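Local coordinates for B12-binding domain-containing protein (PDB 6WTE) that binds cobalamin and a [4Fe-4S] cluster and, as the radical SAM methylase TsrM, probably transfers methyl groups by non-radical catalysis, at residues Y20-V24 against V196-R200; L222-A228 against G241-R247; G435-A441 against F471-F477. Where two conformers were deposited one is given. Residues are numbered along the deposited sequence.

Interaction 1 docks the 196-200 loop on helix 20-31 of the B12-binding domain, and interaction 2 is internal to the radical SAM region. Their centres are 17 Å apart, and direct touches link the two: Y20 OH lies 2.9 Å from L222 N, a probable hydrogen bond, and Y197 CE2 packs 3.2 Å from R247 CZ. Together the touching contacts reach cobalamin at Y20, A21 and V24 of interaction 1 and the [4Fe-4S] cluster at C227 of interaction 2. Interaction 3 stands apart across the chain's centre, with centres 36 Å from interaction 1 and 31 Å from interaction 2; the side chain of its L473 is still about 9 Å from cobalamin.

Interaction 1: residues Y20-V24 against V196-R200; sequences YALDV and VYRRR
The segment Y20-V24 lies in helix 20-31, and V196-R200 runs past it as an irregular, mostly extended loop, with CA-CA spacings of 6.3 Å for D23-R199 and 5.5 Å for V24-Y197. Y20, with chi1 t, offers one ring face to the guanidinium of R199, which lies flat on it: centres 3.8 Å apart, planes at 16°, a cation-pi stack. The Y20 hydroxyl comes 3.6 Å from Y197 CD2 and is hydrogen-bonded to E255, which also forms a salt bridge with R199 NH1. Nearly one turn on, D23 points toward the loop, and its OD2 takes a salt-bridging hydrogen bond of 2.9 Å from R199 NE. The compact R199 side chain, m at chi1, chi2 and chi3, makes both contacts possible. Three waters add bridges around D23: one links D23 OD2 (2.8 Å) to R199 NH2 (2.9 Å), another D23 OD1 (2.7 Å) to R200 N (2.8 Å), and a third D23 O (3.0 Å) to R198 O (2.6 Å). V24, chi1 t, sets CG2 over the face of Y197, 4.0 Å from the ring centroid, in a CH-pi contact. The same helix residues that meet the loop, Y20 and V24, also touch cobalamin, as does A21, placing the contact at the cofactor pocket of a Rossmann-like B12-binding domain.

Interaction 2: residues L222-A228 against G241-R247; sequences LTKNGCA and GTRYGQR. With SF4 (iron/sulfur cluster), chain C.
Y244, chi1 m, lays its ring alongside the C227-A228 backbone: CE1 is 3.7 Å from C227 CA, CE2 packs 3.6 Å from A228 CB, and OH accepts a weak 3.3 Å hydrogen bond from A228 N. The two backbones run antiparallel. In the hydrogen-bonded pair N225-G245, N225 N donates to G245 O at 2.9 Å; G245 N donates to N225 O at 2.9 Å. K224-Q246 is the non-hydrogen-bonded pair, CA-CA 4.3 Å. R247 N adds a bond to T223 O at 3.1 Å, and R247 NH1 reaches L222 O at 2.8 Å. G226 (phi/psi 107/172) and G241 (138/147) adopt conformations a side chain would obstruct; a CB on G226 would strike R243 O. The pairing closes off the 12-residue connection, including helix 236-240, that carries C231 and C234, which with C227 form the radical SAM CX3CX2C motif. C227 N donates to G241 O at 2.9 Å and C227 SG binds cluster FE2 at 2.2 Å, so backbone pairing and metal site share one residue.

Interaction 3: residues G435-A441 against F471-F477; sequences GLQSNTA and FRLVCYF
F471 begins the second segment by accepting, at its carbonyl O, a 2.7 Å hydrogen bond from T440 OG1. R472 follows, its CG 3.5 Å from S438 OG and 3.9 Å from A441 CA, while its guanidinium is hydrogen-bonded to Q462. L473 O takes a 2.9 Å bond from S438 OG. V474 packs CG1 3.4 Å from L436 CD1. C475 is the antiparallel hydrogen-bonded partner of Q437: C475 N to Q437 O 2.8 Å, Q437 N to C475 O 2.9 Å. Y476 pairs with L436 in the non-hydrogen-bonded position, CA-CA 4.8 Å, and its ring flanks G435, where a CB would clash with Y476 CE1. F477 N bonds G435 O at 3.0 Å. Strand 436-437 thus adds a short antiparallel strand, through 475-476 and 404-412, to the large mixed sheet built on the parallel strands of the radical SAM partial barrel. Main-chain bonds join G435 and Q437 to F477 and C475; from S438, where a type I turn to A441 begins, side-chain hydroxyls replace backbone N-H groups as donors to L473 and F471 carbonyls.

Interaction 1: residues Y20-V24 against V196-R200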
loop_
_atom_site.group_PDB
_atom_site.type_symbol
_atom_site.label_atom_id
_atom_site.label_comp_id
_atom_site.label_asym_id
_atom_site.label_seq_id
_atom_site.Cartn_x
_atom_site.Cartn_y
_atom_site.Cartn_z
ATOM N N TYR A 20 5.976 0.831 -9.269
ATOM C CA TYR A 20 6.561 2.166 -9.257
ATOM C C TYR A 20 7.896 2.184 -8.524
ATOM O O TYR A 20 8.830 2.892 -8.928
ATOM C CB TYR A 20 5.547 3.108 -8.600
ATOM C CG TYR A 20 5.816 4.591 -8.646
ATOM C CD1 TYR A 20 6.814 5.140 -9.448
ATOM C CD2 TYR A 20 5.039 5.453 -7.879
ATOM C CE1 TYR A 20 7.026 6.513 -9.472
ATOM C CE2 TYR A 20 5.242 6.817 -7.903
ATOM C CZ TYR A 20 6.233 7.344 -8.699
ATOM O OH TYR A 20 6.423 8.712 -8.706
ATOM N N ALA A 21 8.007 1.389 -7.454
ATOM C CA ALA A 21 9.255 1.294 -6.700
ATOM C C ALA A 21 10.447 1.067 -7.614
ATOM O O ALA A 21 11.502 1.685 -7.438
ATOM C CB ALA A 21 9.164 0.158 -5.682
ATOM N N LEU A 22 10.292 0.197 -8.610
ATOM C CA LEU A 22 11.429 -0.137 -9.454
ATOM C C LEU A 22 11.838 1.036 -10.341
ATOM O O LEU A 22 13.026 1.185 -10.656
ATOM C CB LEU A 22 11.113 -1.391 -10.280
ATOM C CG LEU A 22 10.822 -2.677 -9.487
ATOM C CD1 LEU A 22 10.857 -3.911 -10.394
ATOM C CD2 LEU A 22 11.803 -2.861 -8.319
ATOM N N ASP A 23 10.891 1.899 -10.731
ATOM C CA ASP A 23 11.275 3.094 -11.476
ATOM C C ASP A 23 12.074 4.050 -10.599
ATOM O O ASP A 23 13.038 4.671 -11.066
ATOM C CB ASP A 23 10.040 3.801 -12.044
ATOM C CG ASP A 23 9.567 3.213 -13.370
ATOM O OD1 ASP A 23 10.333 2.477 -14.039
ATOM O OD2 ASP A 23 8.421 3.517 -13.769
ATOM N N VAL A 24 11.680 4.191 -9.330
ATOM C CA VAL A 24 12.440 5.022 -8.398
ATOM C C VAL A 24 13.852 4.470 -8.231
ATOM O O VAL A 24 14.842 5.209 -8.299
ATOM C CB VAL A 24 11.719 5.110 -7.039
ATOM C CG1 VAL A 24 12.495 6.016 -6.091
ATOM C CG2 VAL A 24 10.285 5.617 -7.205
ATOM N N VAL A 196 13.892 13.537 -10.972
ATOM C CA VAL A 196 12.708 13.094 -11.697
ATOM C C VAL A 196 12.833 11.589 -11.884
ATOM O O VAL A 196 13.832 11.104 -12.423
ATOM C CB VAL A 196 12.586 13.813 -13.049
ATOM C CG1 VAL A 196 11.443 13.226 -13.861
ATOM C CG2 VAL A 196 12.411 15.312 -12.846
ATOM N N TYR A 197 11.835 10.842 -11.429
ATOM C CA TYR A 197 11.865 9.395 -11.604
ATOM C C TYR A 197 11.504 9.082 -13.051
ATOM O O TYR A 197 10.453 9.511 -13.539
ATOM C CB TYR A 197 10.912 8.706 -10.629
ATOM C CG TYR A 197 11.102 9.096 -9.169
ATOM C CD1 TYR A 197 12.351 9.470 -8.668
ATOM C CD2 TYR A 197 10.022 9.106 -8.298
ATOM C CE1 TYR A 197 12.507 9.839 -7.335
ATOM C CE2 TYR A 197 10.173 9.457 -6.975
ATOM C CZ TYR A 197 11.410 9.830 -6.498
ATOM O OH TYR A 197 11.533 10.189 -5.167
ATOM N N ARG A 198 12.391 8.386 -13.757
ATOM C CA ARG A 198 12.174 8.138 -15.177
ATOM C C ARG A 198 11.135 7.035 -15.349
ATOM O O ARG A 198 11.271 5.942 -14.787
ATOM C CB ARG A 198 13.493 7.802 -15.870
ATOM C CG ARG A 198 14.412 9.023 -15.968
ATOM C CD ARG A 198 15.674 8.774 -16.779
ATOM N NE ARG A 198 16.612 7.899 -16.084
ATOM C CZ ARG A 198 17.550 8.317 -15.238
ATOM N NH1 ARG A 198 17.690 9.611 -14.976
ATOM N NH2 ARG A 198 18.355 7.436 -14.657
ATOM N N ARG A 199 10.076 7.344 -16.091
ATOM C CA ARG A 199 8.961 6.431 -16.315
ATOM C C ARG A 199 8.944 6.102 -17.798
ATOM O O ARG A 199 8.606 6.957 -18.622
ATOM C CB ARG A 199 7.634 7.050 -15.876
ATOM C CG ARG A 199 7.712 7.828 -14.566
ATOM C CD ARG A 199 8.086 6.925 -13.373
ATOM N NE ARG A 199 7.051 5.940 -13.069
ATOM C CZ ARG A 199 5.894 6.230 -12.480
ATOM N NH1 ARG A 199 5.622 7.486 -12.138
ATOM N NH2 ARG A 199 5.005 5.272 -12.237
ATOM N N ARG A 200 9.315 4.874 -18.134
ATOM C CA ARG A 200 9.506 4.475 -19.518
ATOM C C ARG A 200 8.391 3.536 -19.952
ATOM O O ARG A 200 7.690 2.945 -19.130
ATOM C CB ARG A 200 10.871 3.798 -19.703
ATOM C CG ARG A 200 12.068 4.682 -19.362
ATOM C CD ARG A 200 13.358 3.869 -19.437
ATOM N NE ARG A 200 14.568 4.688 -19.382
ATOM C CZ ARG A 200 15.428 4.699 -18.366
ATOM N NH1 ARG A 200 15.218 3.937 -17.299
ATOM N NH2 ARG A 200 16.508 5.472 -18.418
HETATM O O HOH W 1 10.115 2.531 -16.729
HETATM O O HOH W 2 6.038 2.563 -12.613
HETATM O O HOH W 3 13.425 4.704 -14.089
HETATM O O HOH W 4 12.990 3.029 -16.244
#

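Interaction 2: residues L222-A228 against G241-R247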
loop_
_atom_site.group_PDB
_atom_site.type_symbol
_atom_site.label_atom_id
_atom_site.label_comp_id
_atom_site.label_asym_id
_atom_site.label_seq_id
_atom_site.Cartn_x
_atom_site.Cartn_y
_atom_site.Cartn_z
ATOM N N LEU A 222 4.331 9.936 -7.052
ATOM C CA LEU A 222 4.662 10.208 -5.666
ATOM C C LEU A 222 5.008 11.682 -5.524
ATOM O O LEU A 222 5.770 12.223 -6.331
ATOM C CB LEU A 222 5.846 9.344 -5.235
ATOM C CG LEU A 222 6.368 9.607 -3.826
ATOM C CD1 LEU A 222 5.329 9.174 -2.808
ATOM C CD2 LEU A 222 7.686 8.862 -3.623
ATOM N N THR A 223 4.444 12.338 -4.511
ATOM C CA THR A 223 4.822 13.720 -4.237
ATOM C C THR A 223 5.603 13.883 -2.944
ATOM O O THR A 223 6.407 14.815 -2.830
ATOM C CB THR A 223 3.580 14.633 -4.212
ATOM O OG1 THR A 223 3.007 14.679 -2.897
ATOM C CG2 THR A 223 2.528 14.144 -5.211
ATOM N N LYS A 224 5.432 12.973 -1.993
ATOM C CA LYS A 224 6.123 13.064 -0.715
ATOM C C LYS A 224 6.052 11.713 -0.020
ATOM O O LYS A 224 5.018 11.040 -0.066
ATOM C CB LYS A 224 5.506 14.157 0.169
ATOM C CG LYS A 224 4.015 13.971 0.423
ATOM C CD LYS A 224 3.295 15.309 0.548
ATOM C CE LYS A 224 1.787 15.111 0.600
ATOM N NZ LYS A 224 1.044 16.395 0.443
ATOM N N ASN A 225 7.145 11.324 0.621
ATOM C CA ASN A 225 7.169 10.076 1.361
ATOM C C ASN A 225 6.843 10.319 2.831
ATOM O O ASN A 225 7.313 11.288 3.427
ATOM C CB ASN A 225 8.534 9.401 1.251
ATOM C CG ASN A 225 8.589 8.099 2.004
ATOM O OD1 ASN A 225 8.073 7.086 1.534
ATOM N ND2 ASN A 225 9.189 8.114 3.195
ATOM N N GLY A 226 6.065 9.417 3.410
ATOM C CA GLY A 226 5.906 9.327 4.847
ATOM C C GLY A 226 4.549 9.829 5.315
ATOM O O GLY A 226 3.753 10.378 4.556
ATOM N N CYS A 227 4.297 9.611 6.608
ATOM C CA CYS A 227 3.115 10.141 7.277
ATOM C C CYS A 227 3.483 10.478 8.709
ATOM O O CYS A 227 4.063 9.642 9.408
ATOM C CB CYS A 227 1.946 9.149 7.277
ATOM S SG CYS A 227 0.436 9.883 8.024
ATOM N N ALA A 228 3.125 11.682 9.144
ATOM C CA ALA A 228 3.457 12.138 10.488
ATOM C C ALA A 228 2.388 11.816 11.523
ATOM O O ALA A 228 2.611 12.075 12.710
ATOM C CB ALA A 228 3.728 13.647 10.483
ATOM N N GLY A 241 7.839 5.918 6.910
ATOM C CA GLY A 241 8.597 6.944 7.603
ATOM C C GLY A 241 7.625 7.882 8.284
ATOM O O GLY A 241 6.520 8.127 7.802
ATOM N N THR A 242 8.044 8.416 9.430
ATOM C CA THR A 242 7.186 9.216 10.297
ATOM C C THR A 242 7.250 10.709 10.013
ATOM O O THR A 242 6.585 11.479 10.713
ATOM C CB THR A 242 7.563 8.992 11.764
ATOM O OG1 THR A 242 8.923 9.407 11.966
ATOM C CG2 THR A 242 7.431 7.524 12.135
ATOM N N ARG A 243 8.052 11.144 9.042
ATOM C CA ARG A 243 8.135 12.549 8.670
ATOM C C ARG A 243 8.119 12.657 7.150
ATOM O O ARG A 243 8.433 11.699 6.436
ATOM C CB ARG A 243 9.394 13.218 9.239
ATOM C CG ARG A 243 9.423 13.286 10.766
ATOM C CD ARG A 243 8.309 14.169 11.318
ATOM N NE ARG A 243 8.353 14.220 12.777
ATOM C CZ ARG A 243 7.582 13.490 13.579
ATOM N NH1 ARG A 243 6.685 12.655 13.067
ATOM N NH2 ARG A 243 7.701 13.600 14.898
ATOM N N TYR A 244 7.761 13.838 6.656
ATOM C CA TYR A 244 7.576 14.028 5.223
ATOM C C TYR A 244 8.914 14.272 4.540
ATOM O O TYR A 244 9.637 15.215 4.880
ATOM C CB TYR A 244 6.592 15.169 4.960
ATOM C CG TYR A 244 5.239 14.810 5.517
ATOM C CD1 TYR A 244 4.496 13.786 4.950
ATOM C CD2 TYR A 244 4.735 15.443 6.646
ATOM C CE1 TYR A 244 3.277 13.420 5.472
ATOM C CE2 TYR A 244 3.507 15.084 7.177
ATOM C CZ TYR A 244 2.789 14.063 6.586
ATOM O OH TYR A 244 1.568 13.684 7.096
ATOM N N GLY A 245 9.248 13.399 3.596
ATOM C CA GLY A 245 10.317 13.657 2.652
ATOM C C GLY A 245 9.686 14.195 1.385
ATOM O O GLY A 245 9.206 13.421 0.556
ATOM N N GLN A 246 9.638 15.521 1.253
ATOM C CA GLN A 246 8.935 16.162 0.150
ATOM C C GLN A 246 9.816 16.190 -1.089
ATOM O O GLN A 246 10.978 16.596 -1.023
ATOM C CB GLN A 246 8.540 17.590 0.528
ATOM C CG GLN A 246 7.611 17.707 1.723
ATOM C CD GLN A 246 7.314 19.150 2.083
ATOM O OE1 GLN A 246 7.969 20.071 1.594
ATOM N NE2 GLN A 246 6.326 19.355 2.945
ATOM N N ARG A 247 9.254 15.787 -2.223
ATOM C CA ARG A 247 9.984 15.886 -3.476
ATOM C C ARG A 247 9.946 17.314 -4.000
ATOM O O ARG A 247 8.993 18.067 -3.756
ATOM C CB ARG A 247 9.404 14.945 -4.528
ATOM C CG ARG A 247 9.441 13.475 -4.171
ATOM C CD ARG A 247 8.873 12.658 -5.317
ATOM N NE ARG A 247 9.676 12.818 -6.532
ATOM C CZ ARG A 247 9.274 12.474 -7.752
ATOM N NH1 ARG A 247 8.073 11.942 -7.935
ATOM N NH2 ARG A 247 10.079 12.659 -8.792
HETATM FE FE1 SF4 C . -3.476 7.723 9.483
HETATM FE FE2 SF4 C . -1.192 8.417 8.123
HETATM FE FE3 SF4 C . -3.450 7.866 6.726
HETATM FE FE4 SF4 C . -2.140 5.869 7.991
HETATM S S1 SF4 C . -1.351 7.106 6.252
HETATM S S2 SF4 C . -4.385 6.234 8.000
HETATM S S3 SF4 C . -1.354 6.939 9.849
HETATM S S4 SF4 C . -3.163 9.580 8.214
HETATM O O HOH W 5 10.123 10.217 5.007
#

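Interaction 3: residues G435-A441 against F471-F477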
loop_
_atom_site.group_PDB
_atom_site.type_symbol
_atom_site.label_atom_id
_atom_site.label_comp_id
_atom_site.label_asym_id
_atom_site.label_seq_id
_atom_site.Cartn_x
_atom_site.Cartn_y
_atom_site.Cartn_z
ATOM N N GLY A 435 -10.820 -10.377 20.868
ATOM C CA GLY A 435 -10.910 -9.897 19.510
ATOM C C GLY A 435 -9.841 -10.414 18.575
ATOM O O GLY A 435 -9.978 -10.240 17.360
ATOM N N LEU A 436 -8.786 -11.033 19.104
ATOM C CA LEU A 436 -7.750 -11.641 18.278
ATOM C C LEU A 436 -8.312 -12.858 17.552
ATOM O O LEU A 436 -9.012 -13.682 18.146
ATOM C CB LEU A 436 -6.577 -12.048 19.166
ATOM C CG LEU A 436 -5.147 -12.082 18.660
ATOM C CD1 LEU A 436 -4.817 -10.766 18.004
ATOM C CD2 LEU A 436 -4.251 -12.311 19.851
ATOM N N GLN A 437 -7.980 -12.991 16.269
ATOM C CA GLN A 437 -8.563 -14.047 15.455
ATOM C C GLN A 437 -7.609 -14.415 14.328
ATOM O O GLN A 437 -6.897 -13.563 13.792
ATOM C CB GLN A 437 -9.916 -13.609 14.871
ATOM C CG GLN A 437 -10.776 -14.723 14.263
ATOM C CD GLN A 437 -10.429 -15.054 12.809
ATOM O OE1 GLN A 437 -9.756 -14.287 12.122
ATOM N NE2 GLN A 437 -10.898 -16.203 12.340
ATOM N N SER A 438 -7.622 -15.694 13.961
ATOM C CA SER A 438 -6.980 -16.146 12.734
ATOM C C SER A 438 -7.702 -17.387 12.242
ATOM O O SER A 438 -8.041 -18.267 13.039
ATOM C CB SER A 438 -5.494 -16.462 12.928
ATOM O OG SER A 438 -4.928 -16.871 11.693
ATOM N N ASN A 439 -7.926 -17.455 10.925
ATOM C CA ASN A 439 -8.668 -18.573 10.354
ATOM C C ASN A 439 -7.958 -19.905 10.529
ATOM O O ASN A 439 -8.617 -20.948 10.500
ATOM C CB ASN A 439 -8.917 -18.349 8.865
ATOM C CG ASN A 439 -9.863 -17.203 8.597
ATOM O OD1 ASN A 439 -10.530 -16.704 9.504
ATOM N ND2 ASN A 439 -9.936 -16.786 7.344
ATOM N N THR A 440 -6.634 -19.899 10.677
ATOM C CA THR A 440 -5.848 -21.121 10.785
ATOM C C THR A 440 -5.272 -21.324 12.184
ATOM O O THR A 440 -4.342 -22.117 12.359
ATOM C CB THR A 440 -4.730 -21.114 9.744
ATOM O OG1 THR A 440 -3.930 -19.942 9.924
ATOM C CG2 THR A 440 -5.318 -21.094 8.341
ATOM N N ALA A 441 -5.798 -20.619 13.180
ATOM C CA ALA A 441 -5.261 -20.718 14.532
ATOM C C ALA A 441 -5.605 -22.064 15.155
ATOM O O ALA A 441 -6.758 -22.503 15.126
ATOM C CB ALA A 441 -5.798 -19.585 15.402
ATOM N N PHE A 471 1.230 -20.677 8.116
ATOM C CA PHE A 471 0.553 -19.396 7.968
ATOM C C PHE A 471 -0.551 -19.261 9.003
ATOM O O PHE A 471 -1.396 -20.147 9.153
ATOM C CB PHE A 471 -0.030 -19.249 6.565
ATOM C CG PHE A 471 0.959 -18.753 5.555
ATOM C CD1 PHE A 471 1.669 -17.583 5.779
ATOM C CD2 PHE A 471 1.184 -19.461 4.390
ATOM C CE1 PHE A 471 2.578 -17.121 4.843
ATOM C CE2 PHE A 471 2.097 -19.011 3.457
ATOM C CZ PHE A 471 2.793 -17.843 3.686
ATOM N N ARG A 472 -0.531 -18.141 9.720
ATOM C CA ARG A 472 -1.502 -17.848 10.771
ATOM C C ARG A 472 -1.574 -16.323 10.841
ATOM O O ARG A 472 -0.989 -15.677 11.715
ATOM C CB ARG A 472 -1.099 -18.483 12.103
ATOM C CG ARG A 472 -2.243 -18.648 13.084
ATOM C CD ARG A 472 -2.312 -17.499 14.072
ATOM N NE ARG A 472 -1.293 -17.590 15.114
ATOM C CZ ARG A 472 -0.171 -16.880 15.121
ATOM N NH1 ARG A 472 0.079 -16.038 14.139
ATOM N NH2 ARG A 472 0.697 -17.013 16.112
ATOM N N LEU A 473 -2.279 -15.746 9.868
ATOM C CA LEU A 473 -2.381 -14.298 9.729
ATOM C C LEU A 473 -3.332 -13.763 10.789
ATOM O O LEU A 473 -4.507 -14.146 10.821
ATOM C CB LEU A 473 -2.866 -13.923 8.332
ATOM C CG LEU A 473 -1.824 -13.871 7.211
ATOM C CD1 LEU A 473 -1.142 -15.219 7.005
ATOM C CD2 LEU A 473 -2.491 -13.404 5.921
ATOM N N VAL A 474 -2.825 -12.878 11.648
ATOM C CA VAL A 474 -3.536 -12.428 12.842
ATOM C C VAL A 474 -4.403 -11.221 12.513
ATOM O O VAL A 474 -3.992 -10.338 11.748
ATOM C CB VAL A 474 -2.529 -12.107 13.959
ATOM C CG1 VAL A 474 -3.228 -11.538 15.153
ATOM C CG2 VAL A 474 -1.772 -13.370 14.351
ATOM N N CYS A 475 -5.605 -11.174 13.108
ATOM C CA CYS A 475 -6.578 -10.110 12.887
ATOM C C CYS A 475 -7.195 -9.678 14.206
ATOM O O CYS A 475 -7.148 -10.398 15.206
ATOM C CB CYS A 475 -7.710 -10.554 11.957
ATOM S SG CYS A 475 -7.128 -11.076 10.335
ATOM N N TYR A 476 -7.796 -8.490 14.182
ATOM C CA TYR A 476 -8.674 -8.018 15.242
ATOM C C TYR A 476 -10.058 -7.772 14.661
ATOM O O TYR A 476 -10.192 -7.227 13.561
ATOM C CB TYR A 476 -8.170 -6.722 15.888
ATOM C CG TYR A 476 -9.100 -6.234 16.981
ATOM C CD1 TYR A 476 -8.972 -6.693 18.283
ATOM C CD2 TYR A 476 -10.124 -5.329 16.703
ATOM C CE1 TYR A 476 -9.820 -6.270 19.282
ATOM C CE2 TYR A 476 -10.982 -4.898 17.695
ATOM C CZ TYR A 476 -10.825 -5.369 18.987
ATOM O OH TYR A 476 -11.679 -4.943 19.974
ATOM N N PHE A 477 -11.077 -8.189 15.403
ATOM C CA PHE A 477 -12.462 -7.891 15.075
ATOM C C PHE A 477 -13.216 -7.719 16.383
ATOM O O PHE A 477 -13.153 -8.594 17.248
ATOM C CB PHE A 477 -13.079 -9.008 14.229
ATOM C CG PHE A 477 -14.392 -8.647 13.609
ATOM C CD1 PHE A 477 -14.516 -7.509 12.821
ATOM C CD2 PHE A 477 -15.504 -9.449 13.804
ATOM C CE1 PHE A 477 -15.727 -7.174 12.244
ATOM C CE2 PHE A 477 -16.723 -9.118 13.228
ATOM C CZ PHE A 477 -16.833 -7.983 12.448
HETATM O O HOH W 6 -12.659 -11.310 16.589
HETATM O O HOH W 7 -4.520 -17.183 8.525
#